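Local coordinates for integron Cassette Protein Hfx_Cass5 (Unidentified, PDB 3IF4) that is of unknown function but is a mobile integron gene-cassette product that assembles as a two-chain protein, at residues K23-A29 and V40-S45; G34-I38 and P69-E73. All coordinates share one frame; numbering follows the deposited sequence.

Interaction 1 (K23-A29 and V40-S45)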
ATOM      1  N   LYS A  23      -9.811 -26.169   0.488  1.00 46.56           N
ATOM      2  CA  LYS A  23     -10.330 -26.524   1.797  1.00 45.24           C
ATOM      3  C   LYS A  23     -11.097 -25.349   2.389  1.00 47.44           C
ATOM      4  O   LYS A  23     -10.548 -24.255   2.556  1.00 46.73           O
ATOM      5  CB  LYS A  23      -9.167 -26.922   2.714  1.00 54.10           C
ATOM      6  CG  LYS A  23      -9.457 -26.892   4.215  1.00 58.14           C
ATOM      7  CD  LYS A  23      -8.183 -26.556   4.997  1.00 56.72           C
ATOM      8  CE  LYS A  23      -8.206 -27.096   6.420  1.00 56.14           C
ATOM      9  NZ  LYS A  23      -9.469 -26.797   7.139  1.00 61.77           N
ATOM     10  N   GLN A  24     -12.369 -25.573   2.698  1.00 37.77           N
ATOM     11  CA  GLN A  24     -13.179 -24.558   3.360  1.00 36.62           C
ATOM     12  C   GLN A  24     -12.867 -24.591   4.857  1.00 35.99           C
ATOM     13  O   GLN A  24     -12.669 -25.662   5.429  1.00 37.71           O
ATOM     14  CB  GLN A  24     -14.662 -24.823   3.095  1.00 42.46           C
ATOM     15  CG  GLN A  24     -15.573 -23.615   3.238  1.00 47.00           C
ATOM     16  CD  GLN A  24     -17.018 -23.921   2.854  1.00 52.65           C
ATOM     17  OE1 GLN A  24     -17.850 -23.020   2.769  1.00 51.94           O
ATOM     18  NE2 GLN A  24     -17.315 -25.196   2.612  1.00 55.11           N
ATOM     19  N   GLU A  25     -12.816 -23.426   5.497  1.00 30.28           N
ATOM     20  CA  GLU A  25     -12.357 -23.349   6.883  1.00 27.72           C
ATOM     21  C   GLU A  25     -12.964 -22.154   7.622  1.00 29.08           C
ATOM     22  O   GLU A  25     -13.130 -21.079   7.048  1.00 34.12           O
ATOM     23  CB  GLU A  25     -10.822 -23.267   6.904  1.00 36.03           C
ATOM     24  CG  GLU A  25     -10.185 -23.005   8.270  1.00 40.79           C
ATOM     25  CD  GLU A  25      -8.662 -23.052   8.211  1.00 40.54           C
ATOM     26  OE1 GLU A  25      -8.131 -23.822   7.388  1.00 42.82           O
ATOM     27  OE2 GLU A  25      -7.993 -22.328   8.977  1.00 36.94           O
ATOM     28  N   PHE A  26     -13.290 -22.345   8.898  1.00 28.52           N
ATOM     29  CA  PHE A  26     -13.872 -21.274   9.700  1.00 35.04           C
ATOM     30  C   PHE A  26     -12.844 -20.228  10.126  1.00 32.95           C
ATOM     31  O   PHE A  26     -11.717 -20.552  10.490  1.00 25.21           O
ATOM     32  CB  PHE A  26     -14.549 -21.836  10.953  1.00 25.47           C
ATOM     33  CG  PHE A  26     -15.972 -22.257  10.739  1.00 39.04           C
ATOM     34  CD1 PHE A  26     -16.918 -21.343  10.300  1.00 37.32           C
ATOM     35  CD2 PHE A  26     -16.372 -23.564  10.997  1.00 44.21           C
ATOM     36  CE1 PHE A  26     -18.236 -21.725  10.110  1.00 45.53           C
ATOM     37  CE2 PHE A  26     -17.686 -23.950  10.807  1.00 41.31           C
ATOM     38  CZ  PHE A  26     -18.618 -23.031  10.360  1.00 45.52           C
ATOM     39  N   VAL A  27     -13.247 -18.966  10.097  1.00 32.94           N
ATOM     40  CA  VAL A  27     -12.427 -17.916  10.674  1.00 24.82           C
ATOM     41  C   VAL A  27     -12.671 -17.884  12.177  1.00 27.93           C
ATOM     42  O   VAL A  27     -13.806 -17.725  12.613  1.00 26.38           O
ATOM     43  CB  VAL A  27     -12.798 -16.556  10.095  1.00 23.54           C
ATOM     44  CG1 VAL A  27     -12.187 -15.451  10.938  1.00 22.04           C
ATOM     45  CG2 VAL A  27     -12.380 -16.473   8.624  1.00 22.18           C
ATOM     46  N   ALA A  28     -11.616 -18.031  12.971  1.00 29.79           N
ATOM     47  CA  ALA A  28     -11.767 -17.962  14.424  1.00 29.02           C
ATOM     48  C   ALA A  28     -11.896 -16.523  14.951  1.00 29.36           C
ATOM     49  O   ALA A  28     -12.558 -16.293  15.963  1.00 29.16           O
ATOM     50  CB  ALA A  28     -10.628 -18.695  15.128  1.00 24.05           C
ATOM     51  N   ALA A  29     -11.269 -15.555  14.284  1.00 30.79           N
ATOM     52  CA  ALA A  29     -11.406 -14.167  14.733  1.00 31.65           C
ATOM     53  C   ALA A  29     -11.116 -13.098  13.677  1.00 32.61           C
ATOM     54  O   ALA A  29     -10.277 -13.280  12.785  1.00 27.78           O
ATOM     55  CB  ALA A  29     -10.567 -13.921  15.996  1.00 22.86           C
ATOM     56  N   VAL A  40      -7.039 -11.464  10.423  1.00 25.15           N
ATOM     57  CA  VAL A  40      -7.906 -12.612  10.229  1.00 31.10           C
ATOM     58  C   VAL A  40      -7.204 -13.863  10.767  1.00 33.81           C
ATOM     59  O   VAL A  40      -6.153 -14.268  10.265  1.00 32.20           O
ATOM     60  CB  VAL A  40      -8.283 -12.825   8.745  1.00 33.97           C
ATOM     61  CG1 VAL A  40      -9.143 -14.084   8.597  1.00 29.24           C
ATOM     62  CG2 VAL A  40      -9.012 -11.613   8.191  1.00 22.19           C
ATOM     63  N   THR A  41      -7.782 -14.449  11.810  1.00 24.29           N
ATOM     64  CA  THR A  41      -7.211 -15.619  12.460  1.00 27.52           C
ATOM     65  C   THR A  41      -7.939 -16.871  11.990  1.00 24.79           C
ATOM     66  O   THR A  41      -9.096 -17.081  12.339  1.00 32.82           O
ATOM     67  CB  THR A  41      -7.358 -15.529  13.988  1.00 28.97           C
ATOM     68  OG1 THR A  41      -6.808 -14.286  14.446  1.00 30.63           O
ATOM     69  CG2 THR A  41      -6.649 -16.701  14.666  1.00 24.15           C
ATOM     70  N   PRO A  42      -7.262 -17.700  11.184  1.00 28.70           N
ATOM     71  CA  PRO A  42      -7.864 -18.925  10.657  1.00 23.60           C
ATOM     72  C   PRO A  42      -8.104 -19.924  11.781  1.00 28.70           C
ATOM     73  O   PRO A  42      -7.429 -19.872  12.808  1.00 30.43           O
ATOM     74  CB  PRO A  42      -6.800 -19.460   9.697  1.00 23.93           C
ATOM     75  CG  PRO A  42      -5.830 -18.322   9.487  1.00 33.25           C
ATOM     76  CD  PRO A  42      -5.864 -17.544  10.753  1.00 25.46           C
ATOM     77  N   GLY A  43      -9.064 -20.820  11.585  1.00 34.43           N
ATOM     78  CA  GLY A  43      -9.392 -21.815  12.586  1.00 34.23           C
ATOM     79  C   GLY A  43      -8.281 -22.817  12.836  1.00 35.57           C
ATOM     80  O   GLY A  43      -8.095 -23.258  13.963  1.00 39.90           O
ATOM     81  N   GLU A  44      -7.535 -23.171  11.792  1.00 35.31           N
ATOM     82  CA  GLU A  44      -6.567 -24.257  11.905  1.00 40.80           C
ATOM     83  C   GLU A  44      -5.335 -24.111  11.010  1.00 35.27           C
ATOM     84  O   GLU A  44      -4.245 -24.520  11.387  1.00 37.11           O
ATOM     85  CB  GLU A  44      -7.249 -25.616  11.667  1.00 49.59           C
ATOM     86  CG  GLU A  44      -8.297 -25.623  10.555  1.00 64.13           C
ATOM     87  CD  GLU A  44      -9.111 -26.919  10.497  1.00 76.94           C
ATOM     88  OE1 GLU A  44      -8.648 -27.950  11.035  1.00 84.90           O
ATOM     89  OE2 GLU A  44     -10.215 -26.905   9.905  1.00 72.13           O
ATOM     90  N   SER A  45      -5.500 -23.529   9.828  1.00 25.90           N
ATOM     91  CA  SER A  45      -4.384 -23.436   8.893  1.00 40.76           C
ATOM     92  C   SER A  45      -3.363 -22.352   9.259  1.00 34.57           C
ATOM     93  O   SER A  45      -3.693 -21.364   9.921  1.00 28.73           O
ATOM     94  CB  SER A  45      -4.901 -23.207   7.475  1.00 42.61           C
ATOM     95  OG  SER A  45      -5.671 -24.308   7.041  1.00 44.78           O
TER
HETATM   96  O   HOH W   1     -12.725 -24.894   9.861  1.00 39.15           O
HETATM   97  O   HOH W   2      -8.005 -12.011  14.612  1.00 27.58           O
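The carboxylate oxygen OE2 of E25 is gripped by two successive backbone amides of the 40-45 segment: S45 N lies 2.9 Å from E25 OE2 with an almost straight N-H (174°), and E44 N approaches E25 OE2 from the same face, well above the carboxylate plane. The other oxygen, OE1, takes the S45 hydroxyl on its syn lone pair, which fixes the rotation of the carboxylate. E25 gets there with CG anti to the backbone N (chi1 173°) and an extended chain. K23 bends at its last torsion to bring NZ within 2.9 Å of E44 OE2, in a salt bridge whose hydrogen bond is weak, and also makes a weak, longer bond to E25 OE1; its charge probably offsets the closeness of the two carboxylates. A water links E44 OE2 to F26 N.

Further along, the backbones pair antiparallel through a classic beta bulge. A28 N and A29 N both point at T41 O, at 2.8 Å for A28 N, while T41 N returns a straight bond to A29 O. Beside the bulge V27 CG2 meets V40 CG1 at 4.0 Å, the two valines crossing nearly at right angles. Strands 23-32 and 38-42 thus make a hairpin; V40 bonds onward to L66 of strand 65-67, while strand 23-32 continues the sheet in parallel into the second subunit.

Interaction 2 (G34-I38 and P69-E73); sequences GTGRI and PVPRE
Neither segment is regular where they meet: the loop 34-38 turns back at G36, whose positive phi (97°) suits glycine, and passes the extended run 69-73 with R37 CA 4.9 Å from V70 CA. The pairing is by van der Waals contact. P71 lays the CD-CG edge of its ring against the G36 carbonyl, with P71 CD 3.0 Å from G36 O. V70 straddles T35: its CG1 lies 3.5 Å from T35 O, and its CG2 the same distance from T35 OG1, the two side chains crossing at about a right angle.

The loop is the connection of the hairpin formed by strands 23-32 and 38-42. The run 69-73 leads from strand 65-67 to helix 76-89. Where the sheet ends, I38 and S68 still join by backbone hydrogen bonds.

R37 uses its aliphatic stem here. With CG set anti to the carbonyl carbon (chi1 -54°), it brings CG to 3.4 Å from P69 O and to 3.9 Å from V70 CG2. The chain then bends at chi3, and NE forms a salt bridge with D33. The Y76 hydroxyl of the second subunit donates a hydrogen bond to G36 O, and Y76 packs on P71, while W79 of that subunit covers P69.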
ATOM      1  N   GLY A  34      -4.239  -2.389  17.701  1.00 33.12           N
ATOM      2  CA  GLY A  34      -4.001  -1.049  18.205  1.00 40.33           C
ATOM      3  C   GLY A  34      -3.368  -0.109  17.195  1.00 40.10           C
ATOM      4  O   GLY A  34      -3.473   1.116  17.319  1.00 45.75           O
ATOM      5  N   THR A  35      -2.702  -0.675  16.196  1.00 40.41           N
ATOM      6  CA  THR A  35      -2.087   0.137  15.150  1.00 39.86           C
ATOM      7  C   THR A  35      -3.013   0.305  13.942  1.00 41.29           C
ATOM      8  O   THR A  35      -2.676   0.999  12.990  1.00 42.86           O
ATOM      9  CB  THR A  35      -0.728  -0.432  14.708  1.00 40.25           C
ATOM     10  OG1 THR A  35      -0.060   0.517  13.870  1.00 63.04           O
ATOM     11  CG2 THR A  35      -0.908  -1.715  13.943  1.00 39.39           C
ATOM     12  N   GLY A  36      -4.181  -0.329  13.980  1.00 39.67           N
ATOM     13  CA  GLY A  36      -5.181  -0.115  12.949  1.00 29.22           C
ATOM     14  C   GLY A  36      -5.176  -1.163  11.852  1.00 35.45           C
ATOM     15  O   GLY A  36      -5.960  -1.079  10.910  1.00 30.34           O
ATOM     16  N   ARG A  37      -4.294  -2.150  11.962  1.00 28.21           N
ATOM     17  CA  ARG A  37      -4.289  -3.265  11.011  1.00 34.05           C
ATOM     18  C   ARG A  37      -5.450  -4.241  11.280  1.00 34.86           C
ATOM     19  O   ARG A  37      -5.841  -4.466  12.427  1.00 26.85           O
ATOM     20  CB  ARG A  37      -2.950  -4.001  11.061  1.00 33.14           C
ATOM     21  CG  ARG A  37      -1.756  -3.080  10.866  1.00 34.28           C
ATOM     22  CD  ARG A  37      -0.451  -3.835  10.905  1.00 38.74           C
ATOM     23  NE  ARG A  37      -0.267  -4.551  12.165  1.00 43.99           N
ATOM     24  CZ  ARG A  37       0.842  -5.205  12.492  1.00 53.12           C
ATOM     25  NH1 ARG A  37       1.869  -5.227  11.648  1.00 60.97           N
ATOM     26  NH2 ARG A  37       0.932  -5.836  13.659  1.00 51.86           N
ATOM     27  N   ILE A  38      -6.016  -4.802  10.218  1.00 26.76           N
ATOM     28  CA  ILE A  38      -7.060  -5.795  10.392  1.00 26.09           C
ATOM     29  C   ILE A  38      -6.478  -7.206  10.304  1.00 28.39           C
ATOM     30  O   ILE A  38      -5.718  -7.526   9.382  1.00 29.21           O
ATOM     31  CB  ILE A  38      -8.237  -5.604   9.408  1.00 23.80           C
ATOM     32  CG1 ILE A  38      -9.305  -6.674   9.662  1.00 23.06           C
ATOM     33  CG2 ILE A  38      -7.751  -5.628   7.965  1.00 23.81           C
ATOM     34  CD1 ILE A  38     -10.671  -6.337   9.088  1.00 23.61           C
ATOM     35  N   PRO A  69      -1.446  -4.191   6.165  1.00 38.33           N
ATOM     36  CA  PRO A  69      -0.544  -3.145   6.648  1.00 38.04           C
ATOM     37  C   PRO A  69      -1.348  -2.150   7.468  1.00 43.31           C
ATOM     38  O   PRO A  69      -2.561  -2.319   7.605  1.00 37.52           O
ATOM     39  CB  PRO A  69      -0.072  -2.463   5.363  1.00 29.56           C
ATOM     40  CG  PRO A  69      -0.455  -3.384   4.246  1.00 37.78           C
ATOM     41  CD  PRO A  69      -1.670  -4.098   4.716  1.00 39.26           C
ATOM     42  N   VAL A  70      -0.689  -1.126   8.002  1.00 45.38           N
ATOM     43  CA  VAL A  70      -1.399  -0.062   8.694  1.00 40.57           C
ATOM     44  C   VAL A  70      -2.221   0.697   7.661  1.00 40.12           C
ATOM     45  O   VAL A  70      -1.762   0.920   6.549  1.00 40.82           O
ATOM     46  CB  VAL A  70      -0.424   0.890   9.409  1.00 43.52           C
ATOM     47  CG1 VAL A  70      -1.175   2.048  10.046  1.00 48.94           C
ATOM     48  CG2 VAL A  70       0.379   0.141  10.458  1.00 33.51           C
ATOM     49  N   PRO A  71      -3.459   1.066   8.008  1.00 50.27           N
ATOM     50  CA  PRO A  71      -4.289   1.875   7.105  1.00 57.75           C
ATOM     51  C   PRO A  71      -3.654   3.240   6.847  1.00 61.61           C
ATOM     52  O   PRO A  71      -2.791   3.653   7.617  1.00 64.06           O
ATOM     53  CB  PRO A  71      -5.580   2.060   7.910  1.00 60.03           C
ATOM     54  CG  PRO A  71      -5.149   1.844   9.346  1.00 57.38           C
ATOM     55  CD  PRO A  71      -4.189   0.712   9.232  1.00 50.87           C
ATOM     56  N   ARG A  72      -4.064   3.906   5.784  1.00 60.84           N
ATOM     57  CA  ARG A  72      -3.635   5.269   5.512  1.00 60.99           C
ATOM     58  C   ARG A  72      -4.398   5.913   4.355  1.00 53.52           C
ATOM     59  O   ARG A  72      -4.611   5.287   3.357  1.00 47.84           O
ATOM     60  CB  ARG A  72      -2.124   5.317   5.309  1.00 69.01           C
ATOM     61  CG  ARG A  72      -1.590   4.611   4.107  1.00 74.45           C
ATOM     62  CD  ARG A  72      -0.096   4.638   4.054  1.00 80.52           C
ATOM     63  NE  ARG A  72       0.398   3.987   2.857  1.00 84.81           N
ATOM     64  CZ  ARG A  72       0.565   2.685   2.722  1.00 81.79           C
ATOM     65  NH1 ARG A  72       0.260   1.873   3.703  1.00 74.11           N
ATOM     66  NH2 ARG A  72       1.019   2.198   1.592  1.00 84.17           N
ATOM     67  N   GLU A  73      -4.824   7.163   4.525  1.00 54.14           N
ATOM     68  CA  GLU A  73      -5.441   7.911   3.438  1.00 56.86           C
ATOM     69  C   GLU A  73      -4.428   8.156   2.327  1.00 58.16           C
ATOM     70  O   GLU A  73      -3.212   8.137   2.557  1.00 39.44           O
ATOM     71  CB  GLU A  73      -5.931   9.283   3.908  1.00 62.11           C
ATOM     72  CG  GLU A  73      -6.494   9.367   5.306  1.00 71.36           C
ATOM     73  CD  GLU A  73      -6.808  10.806   5.686  1.00 82.00           C
ATOM     74  OE1 GLU A  73      -6.368  11.720   4.954  1.00 84.78           O
ATOM     75  OE2 GLU A  73      -7.492  11.029   6.707  1.00 85.27           O
TER

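How the interactions relate
Interactions 1 and 2 lie at the two ends of one hairpin, with centres about 21 Å apart. The chain runs through 23-29, then 34-38, then 40-45, and reaches 69-73 last, so the two contacts interleave in sequence, though their segments touch only by adjoining along the chain. Interaction 1 is polar and partly buried, with a bulge in the strand pairing and a carboxylate holding the turn that follows strand 38-42; interaction 2 is a surface contact of prolines, glycine and aliphatic chain. The second subunit reaches both ends of the hairpin, and at interaction 1 its T100 hydroxyl is hydrogen-bonded to V27 O.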